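Local coordinates for protein DNA alpha-glucosyltransferase (Enterobacteria phage T4, PDB 1XV5) that belongs to the GT-B class of glycosyltransferases, with two Rossmann-like domains facing each other, and holds uridine-5'-diphosphate in a pocket, at residues G204-W209 / E233-S238; K210-M215 / I242-K247; D136-H141 / P170-F175. All blocks are in the same frame, centred on the assembly; numbering follows the deposited sequence.

Contact 3 comes first along the chain: 136-141 meets 170-175 once helix 146-155 has crossed over, which closes a beta-alpha-beta unit at the edge of the N-terminal sheet. Contacts 1 and 2 belong to the domain built round the other parallel sheet. Their segments alternate in sequence, 204-209 and 210-215 being followed by 233-238 and 242-247, so the two cross rather than nest. Contact 1 joins the loops that follow strands 199-203 and 229-233, and contact 2 joins the helices those loops lead into. These two touch directly, their centres about 9 Å apart, and both reach UDP. Contact 3 lies on the opposite side of the chain's centre, its centre about 28 Å from that of contact 1.

Contact 1. Residues G204-W209 / E233-S238; sequences GRTTTW and EGLERS. With UDP (uridine-5'-diphosphate), chain C.
Residues Gly-204 to Thr-206 meet Glu-233 to Glu-236 in a largely buried loop-to-loop contact, formed where the neighbouring parallel strands 199-203 and 229-233 end and their loops turn toward the helices that follow. Gly-204 N donates to Glu-233 O at 3.1 Å, a sheet-like bond at the mouth of the two loops. Beyond it Gly-234 CA comes within 3.3 Å of Gly-204 O. Glycine suits this place because the chain has a positive phi and the side where a CB would point is taken up by that carbonyl.

Thr-206 carries most of the remaining contact. Thr-206 OG1, anti to the carbonyl carbon (chi1 -47°), gives a hydrogen bond of 2.8 Å to Glu-236 O, in the carbonyl plane and on a lone pair. Thr-206 N points almost straight (173°) at Glu-236 OE2, 2.9 Å away, meeting the carboxylate on its syn side but 30° out of plane. Threonine suits the place because its short beta-hydroxyl reaches Glu-236 O while the backbone N meets the carboxylate, which the glutamate, bent at chi2, folds back to the turn. Arg-47 forms a salt bridge with the same OE2, so two donors hold that oxygen. One water links Glu-236 OE1 to Arg-205 NH2; another donates to both OE1 and Thr-206 O and accepts from Ser-238 OG. Thr-206 itself is the centre of an inverse gamma turn, and Leu-235 CD2 packs 3.6 Å from Arg-205 C.

From this framework the extended chain of Arg-205 leads away to UDP. Arg-205 NE donates to UDP O2B at 3.0 Å and Arg-205 NH1 to UDP O1B at 2.8 Å, a two-pronged grip that sets the beta phosphorus in the guanidinium plane. Loops at the C-terminal ends of parallel strands, here each with a glycine next to the nucleotide, are characteristic of the Rossmann-like domains of GT-B glycosyltransferases.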
loop_
_atom_site.group_PDB
_atom_site.type_symbol
_atom_site.label_atom_id
_atom_site.label_comp_id
_atom_site.label_asym_id
_atom_site.label_seq_id
_atom_site.Cartn_x
_atom_site.Cartn_y
_atom_site.Cartn_z
ATOM N N GLY A 204 3.385 -7.168 6.035
ATOM C CA GLY A 204 4.108 -6.045 5.465
ATOM C C GLY A 204 5.292 -6.529 4.647
ATOM O O GLY A 204 5.189 -7.522 3.928
ATOM N N ARG A 205 6.414 -5.818 4.745
ATOM C CA ARG A 205 7.636 -6.195 4.037
ATOM C C ARG A 205 8.833 -5.718 4.842
ATOM O O ARG A 205 8.671 -4.997 5.825
ATOM C CB ARG A 205 7.660 -5.626 2.613
ATOM C CG ARG A 205 7.364 -4.150 2.485
ATOM C CD ARG A 205 7.138 -3.803 1.018
ATOM N NE ARG A 205 6.790 -2.400 0.828
ATOM C CZ ARG A 205 7.659 -1.396 0.886
ATOM N NH1 ARG A 205 7.246 -0.152 0.705
ATOM N NH2 ARG A 205 8.944 -1.637 1.114
ATOM N N THR A 206 10.033 -6.111 4.428
ATOM C CA THR A 206 11.221 -5.764 5.191
ATOM C C THR A 206 11.776 -4.352 5.029
ATOM O O THR A 206 12.819 -4.136 4.409
ATOM C CB THR A 206 12.343 -6.797 4.940
ATOM O OG1 THR A 206 11.797 -8.120 5.044
ATOM C CG2 THR A 206 13.448 -6.649 5.990
ATOM N N THR A 207 11.054 -3.393 5.601
ATOM C CA THR A 207 11.456 -1.994 5.598
ATOM C C THR A 207 11.152 -1.558 7.020
ATOM O O THR A 207 10.041 -1.739 7.503
ATOM C CB THR A 207 10.655 -1.183 4.576
ATOM O OG1 THR A 207 11.022 -1.608 3.258
ATOM C CG2 THR A 207 10.957 0.300 4.715
ATOM N N THR A 208 12.148 -1.002 7.697
ATOM C CA THR A 208 11.972 -0.639 9.093
ATOM C C THR A 208 10.790 0.252 9.465
ATOM O O THR A 208 10.262 0.114 10.569
ATOM C CB THR A 208 13.278 -0.053 9.675
ATOM O OG1 THR A 208 13.677 1.089 8.914
ATOM C CG2 THR A 208 14.386 -1.105 9.621
ATOM N N TRP A 209 10.352 1.147 8.581
ATOM C CA TRP A 209 9.207 1.974 8.963
ATOM C C TRP A 209 7.894 1.198 8.979
ATOM O O TRP A 209 6.856 1.736 9.366
ATOM C CB TRP A 209 9.070 3.241 8.094
ATOM C CG TRP A 209 8.909 3.081 6.611
ATOM C CD1 TRP A 209 9.890 3.205 5.667
ATOM C CD2 TRP A 209 7.682 2.897 5.890
ATOM N NE1 TRP A 209 9.350 3.122 4.406
ATOM C CE2 TRP A 209 7.997 2.933 4.513
ATOM C CE3 TRP A 209 6.346 2.711 6.273
ATOM C CZ2 TRP A 209 7.022 2.791 3.514
ATOM C CZ3 TRP A 209 5.375 2.572 5.276
ATOM C CH2 TRP A 209 5.722 2.614 3.916
ATOM N N GLU A 233 4.171 -12.071 8.063
ATOM C CA GLU A 233 4.178 -12.394 6.644
ATOM C C GLU A 233 4.678 -11.285 5.736
ATOM O O GLU A 233 4.351 -10.117 5.934
ATOM C CB GLU A 233 2.766 -12.787 6.187
ATOM C CG GLU A 233 2.179 -14.025 6.855
ATOM C CD GLU A 233 0.878 -14.475 6.201
ATOM O OE1 GLU A 233 0.740 -14.293 4.978
ATOM O OE2 GLU A 233 0.000 -15.023 6.902
ATOM N N GLY A 234 5.467 -11.664 4.734
ATOM C CA GLY A 234 5.961 -10.697 3.770
ATOM C C GLY A 234 7.388 -10.198 3.914
ATOM O O GLY A 234 7.840 -9.396 3.099
ATOM N N LEU A 235 8.107 -10.668 4.925
ATOM C CA LEU A 235 9.483 -10.217 5.136
ATOM C C LEU A 235 10.482 -10.902 4.212
ATOM O O LEU A 235 10.941 -12.010 4.487
ATOM C CB LEU A 235 9.896 -10.445 6.594
ATOM C CG LEU A 235 9.140 -9.659 7.671
ATOM C CD1 LEU A 235 9.707 -10.015 9.037
ATOM C CD2 LEU A 235 9.260 -8.160 7.418
ATOM N N GLU A 236 10.819 -10.226 3.117
ATOM C CA GLU A 236 11.760 -10.757 2.144
ATOM C C GLU A 236 13.190 -10.622 2.658
ATOM O O GLU A 236 13.482 -9.761 3.491
ATOM C CB GLU A 236 11.631 -10.005 0.813
ATOM C CG GLU A 236 12.344 -8.635 0.751
ATOM C CD GLU A 236 11.598 -7.504 1.455
ATOM O OE1 GLU A 236 12.101 -6.363 1.420
ATOM O OE2 GLU A 236 10.518 -7.740 2.036
ATOM N N ARG A 237 14.080 -11.479 2.164
ATOM C CA ARG A 237 15.472 -11.407 2.573
ATOM C C ARG A 237 16.119 -10.238 1.847
ATOM O O ARG A 237 15.786 -9.937 0.697
ATOM C CB ARG A 237 16.208 -12.711 2.253
ATOM C CG ARG A 237 15.914 -13.837 3.235
ATOM C CD ARG A 237 16.897 -14.983 3.067
ATOM N NE ARG A 237 18.272 -14.527 3.256
ATOM C CZ ARG A 237 18.809 -14.212 4.432
ATOM N NH1 ARG A 237 18.097 -14.312 5.545
ATOM N NH2 ARG A 237 20.057 -13.774 4.492
ATOM N N SER A 238 17.034 -9.573 2.536
ATOM C CA SER A 238 17.727 -8.414 1.991
ATOM C C SER A 238 18.671 -7.948 3.084
ATOM O O SER A 238 18.642 -8.478 4.195
ATOM C CB SER A 238 16.722 -7.299 1.700
ATOM O OG SER A 238 16.144 -6.837 2.912
HETATM N N1 UDP C . 1.335 -7.823 -0.352
HETATM C C2 UDP C . 1.182 -9.102 -0.849
HETATM N N3 UDP C . 2.242 -9.942 -0.616
HETATM C C4 UDP C . 3.410 -9.637 0.058
HETATM C C5 UDP C . 3.484 -8.296 0.551
HETATM C C6 UDP C . 2.469 -7.455 0.332
HETATM O O2 UDP C . 0.180 -9.466 -1.442
HETATM O O4 UDP C . 4.276 -10.502 0.189
HETATM C "C1'" UDP C . 0.245 -6.870 -0.589
HETATM C "C2'" UDP C . -0.389 -6.297 0.674
HETATM O "O2'" UDP C . -1.327 -7.197 1.226
HETATM C "C3'" UDP C . -1.000 -5.022 0.110
HETATM C "C4'" UDP C . 0.099 -4.546 -0.839
HETATM O "O4'" UDP C . 0.782 -5.756 -1.268
HETATM O "O3'" UDP C . -2.176 -5.349 -0.632
HETATM C "C5'" UDP C . 1.105 -3.592 -0.227
HETATM O "O5'" UDP C . 0.547 -2.285 -0.154
HETATM P PA UDP C . 0.685 -1.356 1.135
HETATM O O1A UDP C . -0.025 -0.105 0.797
HETATM O O2A UDP C . 0.262 -2.131 2.332
HETATM O O3A UDP C . 2.287 -1.062 1.298
HETATM P PB UDP C . 3.486 -0.900 0.193
HETATM O O1B UDP C . 4.424 0.120 0.731
HETATM O O2B UDP C . 3.996 -2.252 -0.126
HETATM O O3B UDP C . 2.768 -0.302 -1.090
HETATM O O HOH W 1 10.829 -3.878 1.598
HETATM O O HOH W 2 14.289 -5.146 2.547
#

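Contact 2. Residues K210-M215 / I242-K247; sequences KGFYQM and IAIKEK. With UDP (uridine-5'-diphosphate), chain C.
Tyr-213 presents one face of its ring to the end of Lys-247, the two side chains meeting tip to tip. Lys-247 NZ stands 3.7 Å from the centroid of the Tyr-213 ring and 20° off the normal, a cation-pi contact. The lysine chain bends at chi2 and again at chi3 (-66°), which brings CE round toward the ring. The opposite face is covered by Phe-212, whose CE2 sits over the centre of the tyrosine ring. At the far end Tyr-213 OH comes within 3.4 Å of Ala-243 CB, where a small methyl lets the hydroxyl approach the helix closely.

The contact joins the first turn of helix 212-223 to the end of helix 239-246. These helices make successive crossovers between strands of the Rossmann-like sheet and lie side by side on one surface of it. Nearer the sheet the packing is apolar: Ile-244 CD1 touches Phe-212 CE2 at 3.7 Å, and Phe-212 also rests on Trp-202 and Met-232, as suits a large aromatic facing the strands.

Just before the helix, Lys-210 turns instead to UDP, its NZ donating to O1B at 2.9 Å and weakly to O3A, with Glu-307 as a salt-bridge partner.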
loop_
_atom_site.group_PDB
_atom_site.type_symbol
_atom_site.label_atom_id
_atom_site.label_comp_id
_atom_site.label_asym_id
_atom_site.label_seq_id
_atom_site.Cartn_x
_atom_site.Cartn_y
_atom_site.Cartn_z
ATOM N N LYS A 210 7.945 -0.070 8.577
ATOM C CA LYS A 210 6.754 -0.916 8.587
ATOM C C LYS A 210 6.561 -1.456 9.997
ATOM O O LYS A 210 5.557 -2.102 10.295
ATOM C CB LYS A 210 6.906 -2.079 7.602
ATOM C CG LYS A 210 6.931 -1.660 6.138
ATOM C CD LYS A 210 5.564 -1.196 5.638
ATOM C CE LYS A 210 5.620 -0.875 4.148
ATOM N NZ LYS A 210 4.309 -0.448 3.570
ATOM N N GLY A 211 7.551 -1.206 10.851
ATOM C CA GLY A 211 7.480 -1.629 12.242
ATOM C C GLY A 211 7.659 -3.091 12.613
ATOM O O GLY A 211 7.098 -3.535 13.613
ATOM N N PHE A 212 8.437 -3.855 11.851
ATOM C CA PHE A 212 8.605 -5.255 12.214
ATOM C C PHE A 212 9.424 -5.443 13.494
ATOM O O PHE A 212 9.187 -6.386 14.243
ATOM C CB PHE A 212 9.198 -6.083 11.053
ATOM C CG PHE A 212 10.538 -5.607 10.553
ATOM C CD1 PHE A 212 10.624 -4.750 9.460
ATOM C CD2 PHE A 212 11.714 -6.055 11.146
ATOM C CE1 PHE A 212 11.865 -4.346 8.958
ATOM C CE2 PHE A 212 12.960 -5.659 10.658
ATOM C CZ PHE A 212 13.034 -4.803 9.560
ATOM N N TYR A 213 10.368 -4.546 13.769
ATOM C CA TYR A 213 11.155 -4.687 14.994
ATOM C C TYR A 213 10.253 -4.559 16.213
ATOM O O TYR A 213 10.467 -5.223 17.228
ATOM C CB TYR A 213 12.255 -3.626 15.074
ATOM C CG TYR A 213 13.486 -3.966 14.275
ATOM C CD1 TYR A 213 13.910 -3.149 13.229
ATOM C CD2 TYR A 213 14.221 -5.118 14.555
ATOM C CE1 TYR A 213 15.041 -3.470 12.476
ATOM C CE2 TYR A 213 15.351 -5.452 13.808
ATOM C CZ TYR A 213 15.755 -4.623 12.771
ATOM O OH TYR A 213 16.872 -4.950 12.024
ATOM N N GLN A 214 9.249 -3.697 16.109
ATOM C CA GLN A 214 8.318 -3.494 17.207
ATOM C C GLN A 214 7.459 -4.734 17.437
ATOM O O GLN A 214 7.035 -5.009 18.566
ATOM C CB GLN A 214 7.453 -2.256 16.940
ATOM C CG GLN A 214 8.209 -0.932 17.147
ATOM C CD GLN A 214 9.335 -0.695 16.138
ATOM O OE1 GLN A 214 10.369 -0.114 16.473
ATOM N NE2 GLN A 214 9.128 -1.127 14.900
ATOM N N MET A 215 7.214 -5.496 16.374
ATOM C CA MET A 215 6.431 -6.721 16.498
ATOM C C MET A 215 7.276 -7.773 17.231
ATOM O O MET A 215 6.783 -8.473 18.120
ATOM C CB MET A 215 6.028 -7.243 15.116
ATOM C CG MET A 215 4.980 -8.351 15.155
ATOM S SD MET A 215 3.382 -7.778 15.793
ATOM C CE MET A 215 2.627 -9.336 16.264
ATOM N N ILE A 242 18.878 -9.132 7.052
ATOM C CA ILE A 242 20.071 -9.696 7.677
ATOM C C ILE A 242 20.359 -9.048 9.030
ATOM O O ILE A 242 20.905 -9.685 9.933
ATOM C CB ILE A 242 21.296 -9.537 6.741
ATOM C CG1 ILE A 242 21.096 -10.414 5.501
ATOM C CG2 ILE A 242 22.582 -9.927 7.466
ATOM C CD1 ILE A 242 22.093 -10.166 4.391
ATOM N N ALA A 243 19.972 -7.787 9.172
ATOM C CA ALA A 243 20.200 -7.058 10.415
ATOM C C ALA A 243 19.487 -7.708 11.597
ATOM O O ALA A 243 19.938 -7.598 12.735
ATOM C CB ALA A 243 19.739 -5.614 10.260
ATOM N N ILE A 244 18.373 -8.382 11.328
ATOM C CA ILE A 244 17.609 -9.035 12.385
ATOM C C ILE A 244 18.433 -10.105 13.100
ATOM O O ILE A 244 18.506 -10.126 14.330
ATOM C CB ILE A 244 16.326 -9.672 11.817
ATOM C CG1 ILE A 244 15.448 -8.580 11.194
ATOM C CG2 ILE A 244 15.573 -10.403 12.923
ATOM C CD1 ILE A 244 14.272 -9.115 10.386
ATOM N N LYS A 245 19.052 -10.991 12.324
ATOM C CA LYS A 245 19.876 -12.053 12.888
ATOM C C LYS A 245 21.080 -11.455 13.605
ATOM O O LYS A 245 21.448 -11.896 14.692
ATOM C CB LYS A 245 20.361 -13.002 11.787
ATOM C CG LYS A 245 21.365 -14.047 12.278
ATOM C CD LYS A 245 21.863 -14.929 11.143
ATOM C CE LYS A 245 22.988 -15.857 11.604
ATOM N NZ LYS A 245 22.573 -16.767 12.710
ATOM N N GLU A 246 21.692 -10.454 12.983
ATOM C CA GLU A 246 22.852 -9.790 13.564
ATOM C C GLU A 246 22.532 -9.240 14.947
ATOM O O GLU A 246 23.390 -9.223 15.830
ATOM C CB GLU A 246 23.331 -8.657 12.649
ATOM C CG GLU A 246 23.955 -9.136 11.346
ATOM C CD GLU A 246 24.354 -7.998 10.423
ATOM O OE1 GLU A 246 25.035 -8.267 9.410
ATOM O OE2 GLU A 246 23.985 -6.837 10.700
ATOM N N LYS A 247 21.292 -8.799 15.143
ATOM C CA LYS A 247 20.896 -8.249 16.433
ATOM C C LYS A 247 20.509 -9.337 17.425
ATOM O O LYS A 247 20.154 -9.050 18.568
ATOM C CB LYS A 247 19.752 -7.247 16.252
ATOM C CG LYS A 247 20.127 -6.102 15.322
ATOM C CD LYS A 247 19.480 -4.785 15.716
ATOM C CE LYS A 247 17.977 -4.818 15.569
ATOM N NZ LYS A 247 17.380 -3.485 15.866
HETATM N N1 UDP C . 1.335 -7.823 -0.352
HETATM C C2 UDP C . 1.182 -9.102 -0.849
HETATM N N3 UDP C . 2.242 -9.942 -0.616
HETATM C C4 UDP C . 3.410 -9.637 0.058
HETATM C C5 UDP C . 3.484 -8.296 0.551
HETATM C C6 UDP C . 2.469 -7.455 0.332
HETATM O O2 UDP C . 0.180 -9.466 -1.442
HETATM O O4 UDP C . 4.276 -10.502 0.189
HETATM C "C1'" UDP C . 0.245 -6.870 -0.589
HETATM C "C2'" UDP C . -0.389 -6.297 0.674
HETATM O "O2'" UDP C . -1.327 -7.197 1.226
HETATM C "C3'" UDP C . -1.000 -5.022 0.110
HETATM C "C4'" UDP C . 0.099 -4.546 -0.839
HETATM O "O4'" UDP C . 0.782 -5.756 -1.268
HETATM O "O3'" UDP C . -2.176 -5.349 -0.632
HETATM C "C5'" UDP C . 1.105 -3.592 -0.227
HETATM O "O5'" UDP C . 0.547 -2.285 -0.154
HETATM P PA UDP C . 0.685 -1.356 1.135
HETATM O O1A UDP C . -0.025 -0.105 0.797
HETATM O O2A UDP C . 0.262 -2.131 2.332
HETATM O O3A UDP C . 2.287 -1.062 1.298
HETATM P PB UDP C . 3.486 -0.900 0.193
HETATM O O1B UDP C . 4.424 0.120 0.731
HETATM O O2B UDP C . 3.996 -2.252 -0.126
HETATM O O3B UDP C . 2.768 -0.302 -1.090
#

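Contact 3. Residues D136-H141 / P170-F175; sequences DVIFSH and PTVYNF
Val-137 opens the contact: its CG1 touches Tyr-173 CD2 at 4.1 Å, the side chains crossing at about a right angle. Ile-138 O accepts Tyr-173 N at 2.8 Å, almost straight (174°). The branched side chain of Ile-138 points to the other face of the sheet, where CD1 packs against Pro-170 CG at 3.6 Å and CG2 approaches Val-172 CG2. Beta-branched residues fit such extended backbone well.

Phe-139 points to the same side of the sheet as Tyr-173, its partner in the parallel pairing, which Ser-140 continues with Asn-174. Phe-139 CD2 lies 3.6 Å from Phe-175 CB, and Asn-174 O sits at the edge of the Phe-139 ring, in plane. Ser-140 N donates to Tyr-173 O at 2.9 Å, and Ser-140 O accepts a more bent bond from Phe-175 N at 3.2 Å. The small side chain tucks Ser-140 OG 3.5 Å from Val-172 CG1; that buried hydroxyl is hydrogen-bonded to Asn-148, and OG accepts from a water that in turn accepts from Asn-174 ND2.

At His-141 the strand gives way to a loop. The imidazole and the Phe-175 ring form an offset stack, centroids 4.4 Å apart and planes at 30°. Phe-175 CG stands between its backbone N and carbonyl carbon (chi1 86°), close to Phe-139 CB, and from there the ring extends beside Ser-140 and His-141. Ser-305 OG is hydrogen-bonded to His-141 ND1, which probably limits the ring's rotation. A weak bond joins Asn-174 ND2 to His-141 O, while Asn-174 OD1 is bonded to Arg-304.

Strand 172-174 is the outermost of its parallel sheet, with strand 109-114 flanking 137-140 on the other side. Helix 146-155, the crossover of this beta-alpha-beta unit, covers the face of Ile-138 and Val-172, and the C-terminal helix 388-399 packs on that of Phe-139 and Tyr-173.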
loop_
_atom_site.group_PDB
_atom_site.type_symbol
_atom_site.label_atom_id
_atom_site.label_comp_id
_atom_site.label_asym_id
_atom_site.label_seq_id
_atom_site.Cartn_x
_atom_site.Cartn_y
_atom_site.Cartn_z
ATOM N N ASP A 136 -1.504 16.210 -16.499
ATOM C CA ASP A 136 -2.560 17.211 -16.480
ATOM C C ASP A 136 -3.142 17.214 -15.072
ATOM O O ASP A 136 -3.787 18.175 -14.652
ATOM C CB ASP A 136 -3.651 16.861 -17.491
ATOM C CG ASP A 136 -3.153 16.910 -18.919
ATOM O OD1 ASP A 136 -3.001 15.838 -19.541
ATOM O OD2 ASP A 136 -2.903 18.027 -19.419
ATOM N N VAL A 137 -2.906 16.121 -14.353
ATOM C CA VAL A 137 -3.382 15.958 -12.984
ATOM C C VAL A 137 -2.319 15.188 -12.205
ATOM O O VAL A 137 -1.832 14.155 -12.667
ATOM C CB VAL A 137 -4.700 15.147 -12.933
ATOM C CG1 VAL A 137 -5.203 15.060 -11.495
ATOM C CG2 VAL A 137 -5.755 15.794 -13.828
ATOM N N ILE A 138 -1.968 15.690 -11.025
ATOM C CA ILE A 138 -0.957 15.048 -10.189
ATOM C C ILE A 138 -1.499 14.783 -8.786
ATOM O O ILE A 138 -2.135 15.654 -8.193
ATOM C CB ILE A 138 0.289 15.942 -10.058
ATOM C CG1 ILE A 138 0.825 16.290 -11.447
ATOM C CG2 ILE A 138 1.356 15.235 -9.230
ATOM C CD1 ILE A 138 1.902 17.358 -11.427
ATOM N N PHE A 139 -1.236 13.584 -8.266
ATOM C CA PHE A 139 -1.682 13.191 -6.924
ATOM C C PHE A 139 -0.510 12.719 -6.059
ATOM O O PHE A 139 0.444 12.119 -6.564
ATOM C CB PHE A 139 -2.668 12.020 -6.977
ATOM C CG PHE A 139 -4.028 12.357 -7.517
ATOM C CD1 PHE A 139 -4.365 12.043 -8.830
ATOM C CD2 PHE A 139 -5.004 12.904 -6.689
ATOM C CE1 PHE A 139 -5.657 12.261 -9.309
ATOM C CE2 PHE A 139 -6.298 13.126 -7.159
ATOM C CZ PHE A 139 -6.626 12.801 -8.470
ATOM N N SER A 140 -0.599 12.972 -4.754
ATOM C CA SER A 140 0.420 12.525 -3.805
ATOM C C SER A 140 -0.271 12.190 -2.483
ATOM O O SER A 140 -1.402 12.607 -2.248
ATOM C CB SER A 140 1.480 13.603 -3.569
ATOM O OG SER A 140 1.008 14.613 -2.696
ATOM N N HIS A 141 0.415 11.446 -1.623
ATOM C CA HIS A 141 -0.144 11.047 -0.332
ATOM C C HIS A 141 -0.157 12.157 0.719
ATOM O O HIS A 141 -0.878 12.060 1.713
ATOM C CB HIS A 141 0.634 9.861 0.245
ATOM C CG HIS A 141 0.324 8.547 -0.402
ATOM N ND1 HIS A 141 -0.915 7.949 -0.325
ATOM C CD2 HIS A 141 1.108 7.697 -1.106
ATOM C CE1 HIS A 141 -0.880 6.785 -0.949
ATOM N NE2 HIS A 141 0.337 6.608 -1.432
ATOM N N PRO A 170 2.877 22.970 -11.003
ATOM C CA PRO A 170 1.506 22.500 -11.209
ATOM C C PRO A 170 0.873 22.106 -9.876
ATOM O O PRO A 170 1.575 21.876 -8.892
ATOM C CB PRO A 170 1.691 21.314 -12.148
ATOM C CG PRO A 170 3.011 20.762 -11.718
ATOM C CD PRO A 170 3.850 22.011 -11.554
ATOM N N THR A 171 -0.452 22.034 -9.850
ATOM C CA THR A 171 -1.167 21.676 -8.634
ATOM C C THR A 171 -1.050 20.189 -8.321
ATOM O O THR A 171 -1.152 19.348 -9.214
ATOM C CB THR A 171 -2.663 22.023 -8.752
ATOM O OG1 THR A 171 -2.813 23.410 -9.082
ATOM C CG2 THR A 171 -3.379 21.735 -7.442
ATOM N N VAL A 172 -0.826 19.871 -7.050
ATOM C CA VAL A 172 -0.737 18.480 -6.618
ATOM C C VAL A 172 -1.903 18.249 -5.670
ATOM O O VAL A 172 -2.050 18.954 -4.668
ATOM C CB VAL A 172 0.578 18.178 -5.861
ATOM C CG1 VAL A 172 0.593 16.713 -5.409
ATOM C CG2 VAL A 172 1.777 18.468 -6.759
ATOM N N TYR A 173 -2.735 17.267 -5.994
ATOM C CA TYR A 173 -3.896 16.947 -5.180
ATOM C C TYR A 173 -3.609 15.785 -4.247
ATOM O O TYR A 173 -2.831 14.891 -4.571
ATOM C CB TYR A 173 -5.073 16.573 -6.075
ATOM C CG TYR A 173 -5.493 17.666 -7.024
ATOM C CD1 TYR A 173 -6.303 18.715 -6.592
ATOM C CD2 TYR A 173 -5.074 17.656 -8.353
ATOM C CE1 TYR A 173 -6.689 19.728 -7.463
ATOM C CE2 TYR A 173 -5.453 18.665 -9.233
ATOM C CZ TYR A 173 -6.260 19.697 -8.780
ATOM O OH TYR A 173 -6.642 20.694 -9.649
ATOM N N ASN A 174 -4.249 15.789 -3.088
ATOM C CA ASN A 174 -4.059 14.698 -2.153
ATOM C C ASN A 174 -4.981 13.558 -2.562
ATOM O O ASN A 174 -6.027 13.785 -3.171
ATOM C CB ASN A 174 -4.401 15.142 -0.736
ATOM C CG ASN A 174 -4.184 14.042 0.279
ATOM O OD1 ASN A 174 -5.128 13.375 0.706
ATOM N ND2 ASN A 174 -2.928 13.836 0.660
ATOM N N PHE A 175 -4.589 12.333 -2.231
ATOM C CA PHE A 175 -5.402 11.168 -2.537
ATOM C C PHE A 175 -5.117 10.088 -1.506
ATOM O O PHE A 175 -4.095 10.132 -0.815
ATOM C CB PHE A 175 -5.078 10.626 -3.937
ATOM C CG PHE A 175 -3.917 9.660 -3.968
ATOM C CD1 PHE A 175 -4.139 8.285 -4.005
ATOM C CD2 PHE A 175 -2.608 10.126 -3.952
ATOM C CE1 PHE A 175 -3.072 7.383 -4.029
ATOM C CE2 PHE A 175 -1.531 9.239 -3.975
ATOM C CZ PHE A 175 -1.764 7.861 -4.014
HETATM O O HOH W 3 -4.475 20.236 -12.204
HETATM O O HOH W 4 -2.261 18.684 -11.479
HETATM O O HOH W 5 -1.186 15.424 -1.081
HETATM O O HOH W 6 -3.840 11.233 2.072
#